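Local coordinates for protein aminopeptidase C (Lactobacillus rhamnosus, PDB 4K7C) that probably removes amino acids from the N-terminal ends of peptides, working as a six-subunit cysteine aminopeptidase of the papain-like C1 family, at residues A[116-121]-A[126-131]; A[268-273]-A[438-443]; A[296-301]-A[402-407]; A[347-352]-A[357-362]. All blocks are in the same frame, centred on the assembly; numbering follows the deposited sequence. Where two conformers were deposited one is given.

Overall arrangement
Contact 1 comes first along the chain and is complete before the others begin; the remaining three are concentric, with 268-273/438-443 enclosing 296-301/402-407, which in turn encloses 347-352/357-362. Contacts 2, 3 and 4 cluster, their centres 13 to 16 Å apart, beside strands 260-264 and 408-414, involving helices 298-310, 351-356 and 401-407. Contact 1 lies farther out, where helices 96-117 and 126-133 join; its centre is about 21 Å from that of contact 2, yet Phe130 and Lys127 still pack on Trp439. Chain 438-443 thus bridges the helical part and the strand-rich part. Contacts 1 and 4 both reach a second subunit, so they also take part in assembly.

Contact 1. Residues A[116-121]-A[126-131]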
loop_
_atom_site.group_PDB
_atom_site.type_symbol
_atom_site.label_atom_id
_atom_site.label_comp_id
_atom_site.label_asym_id
_atom_site.label_seq_id
_atom_site.Cartn_x
_atom_site.Cartn_y
_atom_site.Cartn_z
ATOM N N LEU A 116 -14.535 -15.490 46.624
ATOM C CA LEU A 116 -14.668 -16.152 47.936
ATOM C C LEU A 116 -15.434 -15.213 48.942
ATOM O O LEU A 116 -16.370 -15.650 49.593
ATOM C CB LEU A 116 -13.306 -16.601 48.456
ATOM C CG LEU A 116 -12.850 -17.831 47.681
ATOM C CD1 LEU A 116 -11.417 -18.179 48.028
ATOM C CD2 LEU A 116 -13.714 -19.055 47.899
ATOM N N LYS A 117 -15.029 -13.969 49.007
ATOM C CA LYS A 117 -15.566 -13.033 49.905
ATOM C C LYS A 117 -17.033 -12.739 49.634
ATOM O O LYS A 117 -17.736 -12.429 50.547
ATOM C CB LYS A 117 -14.807 -11.726 49.861
ATOM C CG LYS A 117 -13.619 -11.702 50.805
ATOM C CD LYS A 117 -12.604 -10.627 50.435
ATOM C CE LYS A 117 -13.216 -9.234 50.446
ATOM N NZ LYS A 117 -12.140 -8.223 50.203
ATOM N N THR A 118 -17.501 -12.914 48.404
ATOM C CA THR A 118 -18.884 -12.603 48.062
ATOM C C THR A 118 -19.629 -13.859 47.757
ATOM O O THR A 118 -20.721 -13.835 47.221
ATOM C CB THR A 118 -18.919 -11.614 46.844
ATOM O OG1 THR A 118 -18.219 -12.197 45.754
ATOM C CG2 THR A 118 -18.331 -10.265 47.222
ATOM N N ALA A 119 -19.078 -14.998 48.123
ATOM C CA ALA A 119 -19.648 -16.249 47.695
ATOM C C ALA A 119 -20.989 -16.568 48.399
ATOM O O ALA A 119 -21.716 -17.395 47.884
ATOM C CB ALA A 119 -18.700 -17.372 47.942
ATOM N N ASP A 120 -21.228 -15.892 49.531
ATOM C CA ASP A 120 -22.513 -15.967 50.300
ATOM C C ASP A 120 -23.597 -14.986 49.765
ATOM O O ASP A 120 -24.735 -14.999 50.206
ATOM C CB ASP A 120 -22.255 -15.694 51.812
ATOM C CG ASP A 120 -21.578 -14.312 52.060
ATOM O OD1 ASP A 120 -20.962 -13.722 51.121
ATOM O OD2 ASP A 120 -21.617 -13.822 53.220
ATOM N N GLN A 121 -23.241 -14.162 48.789
ATOM C CA GLN A 121 -24.151 -13.179 48.246
ATOM C C GLN A 121 -24.732 -13.680 46.938
ATOM O O GLN A 121 -24.124 -14.474 46.197
ATOM C CB GLN A 121 -23.445 -11.815 48.054
ATOM C CG GLN A 121 -22.879 -11.216 49.342
ATOM C CD GLN A 121 -21.885 -10.082 49.062
ATOM O OE1 GLN A 121 -21.989 -9.397 48.041
ATOM N NE2 GLN A 121 -20.915 -9.880 49.962
ATOM N N ARG A 126 -25.561 -6.739 42.832
ATOM C CA ARG A 126 -24.798 -5.761 42.119
ATOM C C ARG A 126 -23.277 -5.978 42.228
ATOM O O ARG A 126 -22.552 -5.857 41.232
ATOM C CB ARG A 126 -25.195 -4.391 42.585
ATOM C CG ARG A 126 -24.722 -3.275 41.650
ATOM C CD ARG A 126 -25.272 -1.956 42.124
ATOM N NE ARG A 126 -24.822 -0.897 41.251
ATOM C CZ ARG A 126 -25.115 0.372 41.421
ATOM N NH1 ARG A 126 -25.790 0.787 42.499
ATOM N NH2 ARG A 126 -24.671 1.243 40.570
ATOM N N LYS A 127 -22.786 -6.338 43.405
ATOM C CA LYS A 127 -21.340 -6.478 43.555
ATOM C C LYS A 127 -20.831 -7.770 42.887
ATOM O O LYS A 127 -19.719 -7.787 42.353
ATOM C CB LYS A 127 -20.964 -6.431 45.059
ATOM C CG LYS A 127 -20.980 -5.057 45.662
ATOM C CD LYS A 127 -20.621 -5.191 47.159
ATOM C CE LYS A 127 -20.943 -3.934 47.947
ATOM N NZ LYS A 127 -20.530 -4.120 49.389
ATOM N N VAL A 128 -21.592 -8.867 42.937
ATOM C CA VAL A 128 -21.159 -10.123 42.317
ATOM C C VAL A 128 -21.208 -9.911 40.803
ATOM O O VAL A 128 -20.258 -10.230 40.076
ATOM C CB VAL A 128 -21.934 -11.379 42.775
ATOM C CG1 VAL A 128 -21.501 -12.588 41.985
ATOM C CG2 VAL A 128 -21.655 -11.557 44.291
ATOM N N ALA A 129 -22.267 -9.206 40.353
ATOM C CA ALA A 129 -22.382 -8.962 38.888
ATOM C C ALA A 129 -21.224 -8.113 38.419
ATOM O O ALA A 129 -20.704 -8.365 37.338
ATOM C CB ALA A 129 -23.670 -8.275 38.530
ATOM N N PHE A 130 -20.818 -7.137 39.210
ATOM C CA PHE A 130 -19.688 -6.227 38.821
ATOM C C PHE A 130 -18.353 -6.954 38.683
ATOM O O PHE A 130 -17.608 -6.769 37.703
ATOM C CB PHE A 130 -19.610 -5.135 39.874
ATOM C CG PHE A 130 -18.543 -4.136 39.606
ATOM C CD1 PHE A 130 -18.765 -3.117 38.731
ATOM C CD2 PHE A 130 -17.311 -4.277 40.191
ATOM C CE1 PHE A 130 -17.779 -2.208 38.465
ATOM C CE2 PHE A 130 -16.318 -3.356 39.942
ATOM C CZ PHE A 130 -16.565 -2.334 39.066
ATOM N N LEU A 131 -18.070 -7.802 39.659
ATOM C CA LEU A 131 -16.969 -8.769 39.580
ATOM C C LEU A 131 -16.914 -9.629 38.336
ATOM O O LEU A 131 -15.864 -9.763 37.712
ATOM C CB LEU A 131 -17.090 -9.760 40.736
ATOM C CG LEU A 131 -16.189 -9.554 41.908
ATOM C CD1 LEU A 131 -16.442 -10.723 42.880
ATOM C CD2 LEU A 131 -14.704 -9.505 41.465
#
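Thr118 and Val128 lie side by side at a junction of two consecutive helices joined by a short loop, which brings the end of helix 96-117 against the start of helix 126-133. Their side chains run past each other in opposite senses, and Thr118 CB rests on Val128 CG2 at 3.7 Å. With CG1 of Val128 anti to the backbone N (chi1 175°), it is the other methyl, CG2, that faces the threonine. Val128 CG2 also lies 3.8 Å from Thr118 OG1, so one branch of the valine touches both the carbon and the oxygen. Leu131, a turn of helix farther on, comes in obliquely and brings CD1 to 3.7 Å from Thr118 OG1. That hydroxyl sits among carbons but is satisfied by the carbonyl O of Asn114, back on helix 96-117. Beyond Thr118 the chain makes a type I beta turn, closed by Gln121 N bonding to Thr118 O at 3.0 Å. The turn carries Gln121 round to the valine, while Arg188 of helix 170-192 packs on Val128 as well. Looser is the 4.2 Å approach of Gln121 CB to Val128 CG2.

Contact 2. Residues A[268-273]-A[438-443]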
loop_
_atom_site.group_PDB
_atom_site.type_symbol
_atom_site.label_atom_id
_atom_site.label_comp_id
_atom_site.label_asym_id
_atom_site.label_seq_id
_atom_site.Cartn_x
_atom_site.Cartn_y
_atom_site.Cartn_z
ATOM N N THR A 268 -17.486 16.291 43.534
ATOM C CA THR A 268 -18.845 15.819 43.728
ATOM C C THR A 268 -19.187 15.874 45.201
ATOM O O THR A 268 -18.305 15.973 46.075
ATOM C CB THR A 268 -19.048 14.430 43.124
ATOM O OG1 THR A 268 -18.079 13.516 43.618
ATOM C CG2 THR A 268 -18.997 14.508 41.562
ATOM N N ALA A 269 -20.481 15.875 45.480
ATOM C CA ALA A 269 -20.930 16.114 46.875
ATOM C C ALA A 269 -20.516 14.999 47.856
ATOM O O ALA A 269 -20.325 15.264 49.043
ATOM C CB ALA A 269 -22.432 16.306 46.887
ATOM N N ASP A 270 -20.397 13.772 47.382
ATOM C CA ASP A 270 -19.997 12.651 48.239
ATOM C C ASP A 270 -18.482 12.653 48.564
ATOM O O ASP A 270 -18.021 11.768 49.275
ATOM C CB ASP A 270 -20.364 11.312 47.567
ATOM C CG ASP A 270 -19.597 11.064 46.230
ATOM O OD1 ASP A 270 -19.467 12.028 45.404
ATOM O OD2 ASP A 270 -19.173 9.879 45.969
ATOM N N LYS A 271 -17.707 13.579 47.979
ATOM C CA LYS A 271 -16.248 13.576 48.109
ATOM C C LYS A 271 -15.683 14.899 48.575
ATOM O O LYS A 271 -15.012 15.630 47.823
ATOM C CB LYS A 271 -15.609 13.137 46.780
ATOM C CG LYS A 271 -16.054 11.797 46.338
ATOM C CD LYS A 271 -15.467 11.445 44.976
ATOM C CE LYS A 271 -15.682 9.961 44.622
ATOM N NZ LYS A 271 -17.019 9.620 44.083
ATOM N N PRO A 272 -15.912 15.243 49.870
ATOM C CA PRO A 272 -15.270 16.448 50.302
ATOM C C PRO A 272 -13.748 16.374 50.188
ATOM O O PRO A 272 -13.147 15.283 50.325
ATOM C CB PRO A 272 -15.684 16.575 51.794
ATOM C CG PRO A 272 -16.256 15.267 52.179
ATOM C CD PRO A 272 -16.772 14.647 50.915
ATOM N N TYR A 273 -13.180 17.541 50.001
ATOM C CA TYR A 273 -11.753 17.723 49.780
ATOM C C TYR A 273 -10.941 17.490 51.066
ATOM O O TYR A 273 -11.477 17.519 52.201
ATOM C CB TYR A 273 -11.475 19.070 49.239
ATOM C CG TYR A 273 -12.074 19.373 47.873
ATOM C CD1 TYR A 273 -11.919 18.480 46.803
ATOM C CD2 TYR A 273 -12.749 20.605 47.621
ATOM C CE1 TYR A 273 -12.443 18.754 45.540
ATOM C CE2 TYR A 273 -13.288 20.873 46.363
ATOM C CZ TYR A 273 -13.125 19.929 45.332
ATOM O OH TYR A 273 -13.580 20.133 44.072
ATOM N N PRO A 438 -17.706 -0.032 44.356
ATOM C CA PRO A 438 -16.799 -0.599 43.316
ATOM C C PRO A 438 -16.861 0.090 41.931
ATOM O O PRO A 438 -15.866 0.157 41.167
ATOM C CB PRO A 438 -17.270 -2.058 43.216
ATOM C CG PRO A 438 -17.863 -2.350 44.557
ATOM C CD PRO A 438 -18.479 -1.075 45.055
ATOM N N TRP A 439 -18.069 0.543 41.629
ATOM C CA TRP A 439 -18.476 1.122 40.335
ATOM C C TRP A 439 -18.345 2.644 40.446
ATOM O O TRP A 439 -18.810 3.385 39.579
ATOM C CB TRP A 439 -19.972 0.731 40.048
ATOM C CG TRP A 439 -20.881 0.832 41.233
ATOM C CD1 TRP A 439 -21.474 1.948 41.733
ATOM C CD2 TRP A 439 -21.235 -0.226 42.095
ATOM N NE1 TRP A 439 -22.194 1.640 42.887
ATOM C CE2 TRP A 439 -22.112 0.290 43.080
ATOM C CE3 TRP A 439 -20.936 -1.584 42.112
ATOM C CZ2 TRP A 439 -22.595 -0.496 44.119
ATOM C CZ3 TRP A 439 -21.468 -2.359 43.109
ATOM C CH2 TRP A 439 -22.265 -1.822 44.106
ATOM N N ASP A 440 -17.752 3.140 41.527
ATOM C CA ASP A 440 -17.398 4.588 41.547
ATOM C C ASP A 440 -16.557 5.007 40.369
ATOM O O ASP A 440 -15.685 4.272 39.902
ATOM C CB ASP A 440 -16.649 4.969 42.851
ATOM C CG ASP A 440 -16.619 6.483 43.075
ATOM O OD1 ASP A 440 -15.678 7.152 42.571
ATOM O OD2 ASP A 440 -17.497 6.944 43.837
ATOM N N PRO A 441 -16.746 6.276 39.859
ATOM C CA PRO A 441 -15.893 6.610 38.763
ATOM C C PRO A 441 -14.434 6.673 39.038
ATOM O O PRO A 441 -13.692 6.553 38.104
ATOM C CB PRO A 441 -16.314 8.015 38.353
ATOM C CG PRO A 441 -17.405 8.379 39.221
ATOM C CD PRO A 441 -17.875 7.214 39.991
HETATM N N MSE A 442 -14.010 6.933 40.253
HETATM C CA MSE A 442 -12.574 6.920 40.569
HETATM C C MSE A 442 -11.998 5.528 40.780
HETATM O O MSE A 442 -10.812 5.392 41.151
HETATM C CB MSE A 442 -12.430 7.729 41.878
HETATM C CG MSE A 442 -12.649 9.250 41.700
HETATM SE SE MSE A 442 -11.592 10.239 40.455
HETATM C CE MSE A 442 -13.007 10.602 39.144
ATOM N N GLY A 443 -12.866 4.526 40.716
ATOM C CA GLY A 443 -12.488 3.103 40.597
ATOM C C GLY A 443 -12.132 2.692 39.164
ATOM O O GLY A 443 -11.773 1.495 38.907
#
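Lys271 and Asp440 meet head on in a salt bridge, the central link of a three-residue network that ties the loop between strands 260-264 and 275-279 to the chain's C-terminal segment. Lys271 NZ reaches Asp440 OD2 at 2.7 Å and uses the syn lone pair of that oxygen. The same ammonium, Lys271 NZ, bonds Asp270 OD2 at 2.9 Å, again on the syn side but 22° out of the carboxylate plane. The two OD2 atoms, of Asp270 and Asp440, are consequently only 4.0 Å apart, a like-charge approach that the shared lysine probably makes tolerable. Lys271 has a chain extended as far as CE and then bent (chi4 81°), which turns NZ in between the two carboxylates.

One step out, each acid is held by its other oxygen. Thr268 OG1 donates to Asp270 OD1 at 2.7 Å, across the type I turn that runs from Thr268 to Lys271. Asp440 forms an Asx turn: the backbone N of selenomethionine Met442 donates to Asp440 OD1 on its anti side at 2.9 Å, with an N-H...O angle of 164°. With an alanine at Asp440, the buried Lys271 would probably keep one carboxylate partner instead of two, and the 3-10 turn at 441-443 would lose its side-chain brace. Alongside, Lys271 CE lies 4.3 Å from Met442 CG.

Contact 3. Residues A[296-301]-A[402-407]; sequences LDIDTF and AWFDQF
Here the first turn of helix 298-310 packs against the short helix 401-407, which leads into strand 408-414; the two helices meet through aromatic and aliphatic side chains beside the strands of the papain-like fold. Ile298, Phe404 and Phe301 make the apolar part, Ile298 burying the most. The side chains of Phe301 and Phe404 cross obliquely: Phe301 CE2 approaches Phe404 CE2 to 3.6 Å, while Phe404 CZ lies in the plane of the Phe301 ring at its edge. Neither ring covers a face of the other, and Phe404 makes its stacked partnership with Trp381 instead. Both phenylalanines have CG anti to the backbone N (chi1 -178° for Phe301, -172° for Phe404), which sends each ring out from its helix toward the other.

Ile298, at the start of its helix, also holds CG1 anti to N (chi1 -167°), and its CD1 reaches the edge of the Phe404 ring, 4.4 Å from Phe404 CE2. The side chain of Ile298 crosses that of Asp405 at about a right angle, and Ile298 CG1 lies 3.8 Å from Asp405 OD1. That oxygen is taken by the ammonium of Lys302, one turn along helix 298-310, and Phe301 continues inward onto Val408, Val411 and Ile263.

The carboxylate of Asp405 therefore sits at an aliphatic margin with its charge answered by Lys302. This probably also eases the presence of Asp299, whose OD1 is 6.1 Å from Asp405 OD1. Between the two segments themselves the join rests on packing; the charged link to Lys302, just past 296-301, ties the helices at its border.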
loop_
_atom_site.group_PDB
_atom_site.type_symbol
_atom_site.label_atom_id
_atom_site.label_comp_id
_atom_site.label_asym_id
_atom_site.label_seq_id
_atom_site.Cartn_x
_atom_site.Cartn_y
_atom_site.Cartn_z
ATOM N N LEU A 296 -8.500 16.856 46.233
ATOM C CA LEU A 296 -8.208 18.264 46.404
ATOM C C LEU A 296 -8.873 19.082 45.304
ATOM O O LEU A 296 -9.110 18.572 44.184
ATOM C CB LEU A 296 -6.714 18.494 46.316
ATOM C CG LEU A 296 -5.876 17.763 47.374
ATOM C CD1 LEU A 296 -4.429 18.039 47.087
ATOM C CD2 LEU A 296 -6.247 18.260 48.797
ATOM N N ASP A 297 -9.113 20.353 45.617
ATOM C CA ASP A 297 -9.626 21.321 44.651
ATOM C C ASP A 297 -8.640 21.488 43.488
ATOM O O ASP A 297 -7.438 21.276 43.630
ATOM C CB ASP A 297 -9.852 22.674 45.318
ATOM C CG ASP A 297 -8.579 23.353 45.656
ATOM O OD1 ASP A 297 -7.949 22.937 46.641
ATOM O OD2 ASP A 297 -8.200 24.298 44.944
ATOM N N ILE A 298 -9.155 21.920 42.361
ATOM C CA ILE A 298 -8.390 21.951 41.102
ATOM C C ILE A 298 -7.281 22.946 41.155
ATOM O O ILE A 298 -6.242 22.645 40.655
ATOM C CB ILE A 298 -9.313 22.182 39.839
ATOM C CG1 ILE A 298 -8.587 21.901 38.499
ATOM C CG2 ILE A 298 -9.859 23.600 39.846
ATOM C CD1 ILE A 298 -8.030 20.479 38.436
ATOM N N ASP A 299 -7.412 24.085 41.823
ATOM C CA ASP A 299 -6.249 25.004 41.897
ATOM C C ASP A 299 -5.016 24.417 42.634
ATOM O O ASP A 299 -3.862 24.571 42.201
ATOM C CB ASP A 299 -6.680 26.336 42.582
ATOM C CG ASP A 299 -7.616 27.169 41.677
ATOM O OD1 ASP A 299 -7.541 27.061 40.444
ATOM O OD2 ASP A 299 -8.416 27.912 42.219
ATOM N N THR A 300 -5.295 23.789 43.774
ATOM C CA THR A 300 -4.260 23.155 44.645
ATOM C C THR A 300 -3.627 21.963 43.883
ATOM O O THR A 300 -2.407 21.830 43.789
ATOM C CB THR A 300 -4.894 22.619 45.941
ATOM O OG1 THR A 300 -5.631 23.657 46.670
ATOM C CG2 THR A 300 -3.856 21.999 46.849
ATOM N N PHE A 301 -4.493 21.207 43.220
ATOM C CA PHE A 301 -4.078 20.041 42.397
ATOM C C PHE A 301 -3.093 20.539 41.358
ATOM O O PHE A 301 -1.979 19.974 41.193
ATOM C CB PHE A 301 -5.422 19.496 41.780
ATOM C CG PHE A 301 -5.332 18.296 40.927
ATOM C CD1 PHE A 301 -5.884 17.085 41.368
ATOM C CD2 PHE A 301 -4.936 18.405 39.600
ATOM C CE1 PHE A 301 -5.934 15.976 40.564
ATOM C CE2 PHE A 301 -4.934 17.284 38.794
ATOM C CZ PHE A 301 -5.466 16.070 39.226
ATOM N N ALA A 402 -7.753 24.867 30.035
ATOM C CA ALA A 402 -9.188 24.574 30.184
ATOM C C ALA A 402 -9.532 23.112 30.125
ATOM O O ALA A 402 -10.446 22.631 30.836
ATOM C CB ALA A 402 -9.998 25.391 29.162
ATOM N N TRP A 403 -8.863 22.397 29.207
ATOM C CA TRP A 403 -9.034 20.980 29.103
ATOM C C TRP A 403 -8.612 20.275 30.382
ATOM O O TRP A 403 -9.297 19.391 30.824
ATOM C CB TRP A 403 -8.270 20.386 27.891
ATOM C CG TRP A 403 -8.677 18.971 27.500
ATOM C CD1 TRP A 403 -9.573 18.615 26.526
ATOM C CD2 TRP A 403 -8.194 17.732 28.055
ATOM N NE1 TRP A 403 -9.646 17.246 26.413
ATOM C CE2 TRP A 403 -8.808 16.686 27.340
ATOM C CE3 TRP A 403 -7.319 17.428 29.089
ATOM C CZ2 TRP A 403 -8.601 15.345 27.631
ATOM C CZ3 TRP A 403 -7.070 16.072 29.347
ATOM C CH2 TRP A 403 -7.721 15.060 28.634
ATOM N N PHE A 404 -7.467 20.640 30.904
ATOM C CA PHE A 404 -6.924 20.023 32.166
ATOM C C PHE A 404 -7.994 20.206 33.279
ATOM O O PHE A 404 -8.354 19.264 33.966
ATOM C CB PHE A 404 -5.652 20.820 32.519
ATOM C CG PHE A 404 -4.862 20.240 33.631
ATOM C CD1 PHE A 404 -3.628 19.710 33.351
ATOM C CD2 PHE A 404 -5.364 20.139 34.947
ATOM C CE1 PHE A 404 -2.852 19.144 34.355
ATOM C CE2 PHE A 404 -4.564 19.566 35.971
ATOM C CZ PHE A 404 -3.304 19.091 35.633
ATOM N N ASP A 405 -8.541 21.401 33.398
ATOM C CA ASP A 405 -9.581 21.671 34.415
ATOM C C ASP A 405 -10.723 20.711 34.369
ATOM O O ASP A 405 -11.266 20.279 35.372
ATOM C CB ASP A 405 -10.105 23.130 34.331
ATOM C CG ASP A 405 -9.093 24.162 34.769
ATOM O OD1 ASP A 405 -8.003 23.804 35.266
ATOM O OD2 ASP A 405 -9.366 25.370 34.575
ATOM N N GLN A 406 -11.182 20.428 33.163
ATOM C CA GLN A 406 -12.345 19.636 33.007
ATOM C C GLN A 406 -12.080 18.147 33.046
ATOM O O GLN A 406 -12.867 17.390 33.599
ATOM C CB GLN A 406 -13.033 19.932 31.645
ATOM C CG GLN A 406 -13.674 21.287 31.367
ATOM C CD GLN A 406 -14.571 21.740 32.486
ATOM O OE1 GLN A 406 -15.425 21.016 33.010
ATOM N NE2 GLN A 406 -14.356 22.936 32.871
ATOM N N PHE A 407 -10.979 17.686 32.420
ATOM C CA PHE A 407 -10.861 16.304 32.062
ATOM C C PHE A 407 -9.698 15.535 32.709
ATOM O O PHE A 407 -9.596 14.318 32.536
ATOM C CB PHE A 407 -10.839 16.080 30.514
ATOM C CG PHE A 407 -12.075 16.596 29.854
ATOM C CD1 PHE A 407 -13.329 16.129 30.251
ATOM C CD2 PHE A 407 -12.033 17.656 28.997
ATOM C CE1 PHE A 407 -14.499 16.640 29.661
ATOM C CE2 PHE A 407 -13.197 18.176 28.422
ATOM C CZ PHE A 407 -14.430 17.657 28.767
#

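Contact 4. Residues A[347-352]-A[357-362]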
loop_
_atom_site.group_PDB
_atom_site.type_symbol
_atom_site.label_atom_id
_atom_site.label_comp_id
_atom_site.label_asym_id
_atom_site.label_seq_id
_atom_site.Cartn_x
_atom_site.Cartn_y
_atom_site.Cartn_z
ATOM N N PHE A 347 -24.176 21.923 24.857
ATOM C CA PHE A 347 -23.767 20.582 25.273
ATOM C C PHE A 347 -22.988 20.607 26.620
ATOM O O PHE A 347 -22.358 19.630 27.004
ATOM C CB PHE A 347 -22.865 19.950 24.229
ATOM C CG PHE A 347 -23.548 19.606 22.930
ATOM C CD1 PHE A 347 -24.523 18.641 22.865
ATOM C CD2 PHE A 347 -23.173 20.263 21.779
ATOM C CE1 PHE A 347 -25.127 18.347 21.653
ATOM C CE2 PHE A 347 -23.777 19.993 20.571
ATOM C CZ PHE A 347 -24.714 18.983 20.503
ATOM N N THR A 348 -23.051 21.733 27.310
ATOM C CA THR A 348 -22.313 21.979 28.587
ATOM C C THR A 348 -22.792 21.155 29.707
ATOM O O THR A 348 -23.989 21.067 29.982
ATOM C CB THR A 348 -22.494 23.448 29.005
ATOM O OG1 THR A 348 -22.026 24.266 27.943
ATOM C CG2 THR A 348 -21.592 23.799 30.225
HETATM N N MSE A 349 -21.824 20.493 30.339
HETATM C CA MSE A 349 -21.991 19.887 31.669
HETATM C C MSE A 349 -20.806 20.306 32.541
HETATM O O MSE A 349 -19.709 20.627 32.064
HETATM C CB MSE A 349 -22.011 18.381 31.595
HETATM C CG MSE A 349 -23.054 17.836 30.612
HETATM SE SE MSE A 349 -23.176 15.912 30.615
HETATM C CE MSE A 349 -23.931 15.412 32.383
ATOM N N THR A 350 -21.027 20.399 33.870
ATOM C CA THR A 350 -19.946 20.610 34.762
ATOM C C THR A 350 -19.191 19.281 34.992
ATOM O O THR A 350 -19.681 18.198 34.719
ATOM C CB THR A 350 -20.467 21.080 36.170
ATOM O OG1 THR A 350 -21.177 20.012 36.812
ATOM C CG2 THR A 350 -21.353 22.399 36.100
ATOM N N LYS A 351 -18.004 19.385 35.595
ATOM C CA LYS A 351 -17.163 18.225 35.882
ATOM C C LYS A 351 -17.908 17.304 36.837
ATOM O O LYS A 351 -17.950 16.100 36.641
ATOM C CB LYS A 351 -15.828 18.718 36.429
ATOM C CG LYS A 351 -14.778 17.623 36.600
ATOM C CD LYS A 351 -13.458 18.217 36.931
ATOM C CE LYS A 351 -12.344 17.199 36.934
ATOM N NZ LYS A 351 -11.029 17.926 37.074
ATOM N N ALA A 352 -18.566 17.869 37.853
ATOM C CA ALA A 352 -19.354 17.042 38.764
ATOM C C ALA A 352 -20.488 16.321 38.071
ATOM O O ALA A 352 -20.825 15.171 38.359
ATOM C CB ALA A 352 -19.911 17.893 39.885
ATOM N N TYR A 357 -23.192 11.649 36.168
ATOM C CA TYR A 357 -24.125 11.156 35.153
ATOM C C TYR A 357 -23.439 10.235 34.170
ATOM O O TYR A 357 -24.062 9.855 33.195
ATOM C CB TYR A 357 -24.825 12.329 34.415
ATOM C CG TYR A 357 -25.984 12.864 35.238
ATOM C CD1 TYR A 357 -27.336 12.527 34.907
ATOM C CD2 TYR A 357 -25.745 13.622 36.358
ATOM C CE1 TYR A 357 -28.349 12.973 35.686
ATOM C CE2 TYR A 357 -26.782 14.035 37.162
ATOM C CZ TYR A 357 -28.088 13.736 36.796
ATOM O OH TYR A 357 -29.177 14.161 37.548
ATOM N N GLY A 358 -22.205 9.763 34.459
ATOM C CA GLY A 358 -21.642 8.693 33.598
ATOM C C GLY A 358 -21.051 9.117 32.261
ATOM O O GLY A 358 -20.695 8.285 31.403
ATOM N N GLU A 359 -20.929 10.415 32.093
ATOM C CA GLU A 359 -20.412 10.999 30.877
ATOM C C GLU A 359 -18.867 10.934 30.832
ATOM O O GLU A 359 -18.326 10.794 29.768
ATOM C CB GLU A 359 -20.896 12.435 30.763
ATOM C CG GLU A 359 -20.288 13.274 29.597
ATOM C CD GLU A 359 -20.312 12.601 28.211
ATOM O OE1 GLU A 359 -21.185 11.786 27.947
ATOM O OE2 GLU A 359 -19.452 12.990 27.396
ATOM N N SER A 360 -18.180 11.048 31.990
ATOM C CA SER A 360 -16.722 11.130 31.992
ATOM C C SER A 360 -16.158 10.459 33.201
ATOM O O SER A 360 -16.795 10.442 34.231
ATOM C CB SER A 360 -16.245 12.575 31.944
ATOM O OG SER A 360 -14.863 12.750 31.644
ATOM N N LEU A 361 -14.926 9.995 33.094
ATOM C CA LEU A 361 -14.170 9.344 34.195
ATOM C C LEU A 361 -12.747 9.141 33.632
ATOM O O LEU A 361 -12.490 9.497 32.460
ATOM C CB LEU A 361 -14.810 8.077 34.723
ATOM C CG LEU A 361 -15.417 7.061 33.762
ATOM C CD1 LEU A 361 -14.362 6.539 32.846
ATOM C CD2 LEU A 361 -16.029 5.892 34.483
HETATM N N MSE A 362 -11.758 8.744 34.453
HETATM C CA MSE A 362 -10.399 8.474 33.897
HETATM C C MSE A 362 -10.447 7.254 33.027
HETATM O O MSE A 362 -10.976 6.237 33.423
HETATM C CB MSE A 362 -9.258 8.251 34.940
HETATM C CG MSE A 362 -8.016 7.572 34.306
HETATM SE SE MSE A 362 -6.621 7.281 35.697
HETATM C CE MSE A 362 -4.985 6.858 34.798
#
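Selenomethionine Met349 puts CG anti to its carbonyl carbon (chi1 -54°), runs straight through chi2 and bends at chi3 (68°), so that SE and CE are turned toward Glu359 and Tyr357. Glu359 instead has CG anti to N (chi1 173°) with a bend at chi2, and lays its aliphatic part across the selenium. Met349 SE lies 4.0 Å from Glu359 CG and 4.2 Å from Glu359 CB, the two side chains crossing obliquely. The methyl CE of Met349 goes to Tyr357, where it sits 3.8 Å from Tyr357 CB and approaches the ring at a slant, the two side chains at about a right angle.

What brings them together is the short helix 351-356, with Met349 before its start and Tyr357 and Glu359 at its end. Thr350 occupies its N-cap, OG1 accepting from the backbone N of Glu353, and at the other end a Schellman motif closes it: Glu359 N bonds to Arg354 O and Gly358 N to Leu355 O. Gly358 is the C-prime residue, with a positive phi at which a side chain would be jammed against the preceding carbonyl O. Beyond Gly358 the chain places Glu359 beside Met349.

The carboxylate of Glu359 is bound outside this packing. Arg181 of the second subunit makes a salt bridge with OE1, and Gln323 of the same chain donates to OE2. Leu178 of the second subunit packs on Met349 and Glu359, and Arg188 of that subunit packs on Tyr357, whose side chain also lies about 4 Å from a bound glycerol, probably from the crystallisation liquor.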